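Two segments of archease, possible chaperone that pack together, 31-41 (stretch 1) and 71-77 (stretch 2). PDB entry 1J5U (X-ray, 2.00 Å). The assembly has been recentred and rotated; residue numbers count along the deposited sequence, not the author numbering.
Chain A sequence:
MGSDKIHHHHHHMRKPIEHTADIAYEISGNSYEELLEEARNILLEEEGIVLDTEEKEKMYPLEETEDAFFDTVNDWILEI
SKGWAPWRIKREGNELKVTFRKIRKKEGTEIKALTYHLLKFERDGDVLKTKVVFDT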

# COMPACT_ATOMS: atom_id res chain seq x y z
N SER A 31 4.50 13.07 7.42
CA SER A 31 3.06 13.08 7.71
C SER A 31 2.41 11.79 7.26
O SER A 31 3.01 11.01 6.53
N TYR A 32 1.18 11.60 7.71
CA TYR A 32 0.38 10.42 7.40
C TYR A 32 0.18 10.31 5.89
O TYR A 32 0.24 9.22 5.33
N GLU A 33 -0.05 11.44 5.25
CA GLU A 33 -0.24 11.46 3.81
C GLU A 33 1.01 10.97 3.08
O GLU A 33 0.90 10.23 2.09
N GLU A 34 2.19 11.36 3.55
CA GLU A 34 3.43 10.93 2.90
C GLU A 34 3.67 9.43 3.11
O GLU A 34 4.29 8.79 2.28
N LEU A 35 3.20 8.88 4.22
CA LEU A 35 3.34 7.44 4.42
C LEU A 35 2.46 6.74 3.39
O LEU A 35 2.84 5.70 2.86
N LEU A 36 1.28 7.29 3.12
CA LEU A 36 0.40 6.68 2.11
C LEU A 36 1.03 6.82 0.72
O LEU A 36 0.87 5.94 -0.12
N GLU A 37 1.73 7.93 0.47
CA GLU A 37 2.39 8.12 -0.82
C GLU A 37 3.46 7.02 -0.95
O GLU A 37 3.65 6.45 -2.02
N GLU A 38 4.16 6.72 0.15
CA GLU A 38 5.17 5.67 0.12
C GLU A 38 4.53 4.27 -0.05
O GLU A 38 5.10 3.39 -0.71
N ALA A 39 3.36 4.05 0.54
CA ALA A 39 2.67 2.75 0.37
C ALA A 39 2.33 2.63 -1.12
O ALA A 39 2.48 1.57 -1.74
N ARG A 40 1.87 3.74 -1.70
CA ARG A 40 1.56 3.77 -3.12
C ARG A 40 2.83 3.42 -3.94
O ARG A 40 2.79 2.58 -4.83
N ASN A 41 3.93 4.11 -3.65
CA ASN A 41 5.18 3.85 -4.36
C ASN A 41 5.56 2.37 -4.32
O ASN A 41 5.97 1.81 -5.33
N ASP A 71 -6.97 0.04 6.10
CA ASP A 71 -8.15 0.06 5.24
C ASP A 71 -7.88 0.73 3.90
O ASP A 71 -8.37 0.29 2.87
N THR A 72 -7.14 1.82 3.92
CA THR A 72 -6.86 2.56 2.69
C THR A 72 -5.96 1.79 1.72
O THR A 72 -6.27 1.66 0.54
N VAL A 73 -4.84 1.30 2.21
CA VAL A 73 -3.93 0.59 1.33
C VAL A 73 -4.59 -0.70 0.82
O VAL A 73 -4.43 -1.07 -0.34
N ASN A 74 -5.35 -1.39 1.66
CA ASN A 74 -5.97 -2.61 1.17
C ASN A 74 -7.06 -2.32 0.16
O ASN A 74 -7.33 -3.13 -0.70
N ASP A 75 -7.66 -1.14 0.26
CA ASP A 75 -8.67 -0.81 -0.72
C ASP A 75 -7.96 -0.55 -2.05
O ASP A 75 -8.47 -0.90 -3.10
N TRP A 76 -6.76 0.04 -1.99
CA TRP A 76 -5.98 0.28 -3.20
C TRP A 76 -5.62 -1.04 -3.89
O TRP A 76 -5.57 -1.12 -5.10
N ILE A 77 -5.32 -2.06 -3.09
CA ILE A 77 -4.99 -3.39 -3.61
C ILE A 77 -6.25 -3.97 -4.31
O ILE A 77 -6.14 -4.64 -5.33

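What fills the space between the two helices? Their axes come no closer than 10.7 Å and run in similar directions, 28° apart, so side chains must bridge the gap. W76 covers the most surface, and its CA-to-CB bond points toward stretch 1. With chi1 at m (-68°) and chi2 at -8°, its indole reaches the first helix edge-on: W76 CZ3 lies 3.3 Å from L36 O and 3.6 Å from R40 N, both near the ring plane. Those two backbone atoms already pair with each other, R40 N donating to L36 O at 2.9 Å, so the ring edge rests against a completed helical hydrogen bond.

How does L36 answer the tryptophan? Its CA-to-CB bond points sideways, but the m, t rotamer brings its end nearer stretch 2. L36 CB sits 3.8 Å from W76 CH2, while L36 CD2 lies 3.8 Å from both T72 CG2 and V73 CG2. One leucine thus touches three residues spanning a turn of the opposing helix.

Where do the backbones come nearest? The CA atoms of A39 and V73 are 7.0 Å apart, and the CA-to-CB bonds of both point toward the other helix. V73, in the t rotamer, places CG2 3.6 Å from A39 CB. R40 adds its CB, 3.7 Å from W76 CZ3, before its chain leads away to N41, where R40 NE and NH2 donate to N41 OD1 at 3.1 and 3.0 Å.

Is there any polar link? No direct hydrogen bond crosses the contact. Y32 OH and T72 OG1 stand 4.1 Å apart, and water 1 joins them, 2.7 Å from Y32 OH and 2.7 Å from T72 OG1, to which it donates. Y32 is t and T72 m, leaving T72 CG2 for L36.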

# COMPACT_ATOMS: atom_id res chain seq x y z
CB SER A 31 2.40 14.22 6.93
OG SER A 31 2.36 13.89 5.55
CB TYR A 32 -0.98 10.53 8.10
CG TYR A 32 -1.95 9.45 7.71
CD1 TYR A 32 -1.85 8.16 8.25
CD2 TYR A 32 -2.98 9.71 6.82
CE1 TYR A 32 -2.76 7.16 7.90
CE2 TYR A 32 -3.90 8.72 6.47
CZ TYR A 32 -3.78 7.45 7.01
OH TYR A 32 -4.69 6.49 6.64
CB GLU A 33 -0.57 12.88 3.34
CG GLU A 33 -0.83 12.97 1.86
CD GLU A 33 -1.26 14.37 1.42
OE1 GLU A 33 -1.52 15.22 2.29
OE2 GLU A 33 -1.33 14.61 0.19
CB GLU A 34 4.63 11.75 3.39
CG GLU A 34 4.59 13.20 2.92
CD GLU A 34 5.91 13.93 3.15
OE1 GLU A 34 6.80 13.41 3.86
OE2 GLU A 34 6.04 15.04 2.62
CB LEU A 35 2.94 7.02 5.83
CG LEU A 35 3.85 7.63 6.91
CD1 LEU A 35 3.49 7.02 8.23
CD2 LEU A 35 5.34 7.34 6.60
CB LEU A 36 -1.00 7.32 2.11
CG LEU A 36 -1.95 6.82 3.22
CD1 LEU A 36 -3.21 7.69 3.24
CD2 LEU A 36 -2.32 5.36 2.97
CB GLU A 37 3.08 9.50 -0.89
CG GLU A 37 2.11 10.71 -1.08
CD GLU A 37 2.76 12.06 -0.73
OE1 GLU A 37 3.94 12.26 -1.05
OE2 GLU A 37 2.09 12.94 -0.14
CB GLU A 38 6.04 5.75 1.37
CG GLU A 38 7.09 6.89 1.30
CD GLU A 38 7.94 6.80 0.04
OE1 GLU A 38 8.17 5.67 -0.43
OE2 GLU A 38 8.40 7.85 -0.48
CB ALA A 39 1.38 2.69 1.21
CB ARG A 40 1.08 5.17 -3.54
CG ARG A 40 0.99 5.34 -5.08
CD ARG A 40 1.03 6.83 -5.47
NE ARG A 40 2.33 7.40 -5.10
CZ ARG A 40 2.57 8.70 -4.93
NH1 ARG A 40 1.59 9.58 -5.10
NH2 ARG A 40 3.77 9.10 -4.51
CB ASN A 41 6.33 4.70 -3.78
CG ASN A 41 6.15 6.18 -4.05
OD1 ASN A 41 5.36 6.56 -4.92
ND2 ASN A 41 6.89 7.03 -3.33
CB ASP A 71 -9.31 0.83 5.89
CG ASP A 71 -9.87 0.10 7.09
OD1 ASP A 71 -9.56 -1.09 7.23
OD2 ASP A 71 -10.61 0.72 7.87
CB THR A 72 -6.19 3.91 3.02
OG1 THR A 72 -7.08 4.69 3.82
CG2 THR A 72 -5.86 4.69 1.74
CB VAL A 73 -2.58 0.30 2.07
CG1 VAL A 73 -1.68 -0.57 1.23
CG2 VAL A 73 -1.87 1.64 2.43
CB ASN A 74 -6.48 -3.49 2.31
CG ASN A 74 -5.35 -4.33 2.91
OD1 ASN A 74 -4.60 -4.96 2.18
ND2 ASN A 74 -5.22 -4.32 4.23
CB ASP A 75 -9.50 0.41 -0.32
CG ASP A 75 -10.65 0.62 -1.28
OD1 ASP A 75 -10.64 1.58 -2.07
OD2 ASP A 75 -11.55 -0.23 -1.28
CB TRP A 76 -4.67 1.01 -2.90
CG TRP A 76 -4.82 2.43 -2.44
CD1 TRP A 76 -5.97 3.18 -2.40
CD2 TRP A 76 -3.77 3.26 -1.92
NE1 TRP A 76 -5.70 4.42 -1.89
CE2 TRP A 76 -4.36 4.50 -1.59
CE3 TRP A 76 -2.39 3.08 -1.72
CZ2 TRP A 76 -3.61 5.57 -1.05
CZ3 TRP A 76 -1.64 4.15 -1.19
CH2 TRP A 76 -2.26 5.37 -0.86
CB ILE A 77 -4.50 -4.31 -2.47
CG1 ILE A 77 -3.07 -3.88 -2.07
CG2 ILE A 77 -4.54 -5.79 -2.92
CD1 ILE A 77 -2.62 -4.31 -0.67
O HOH W 1 -6.59 7.18 4.82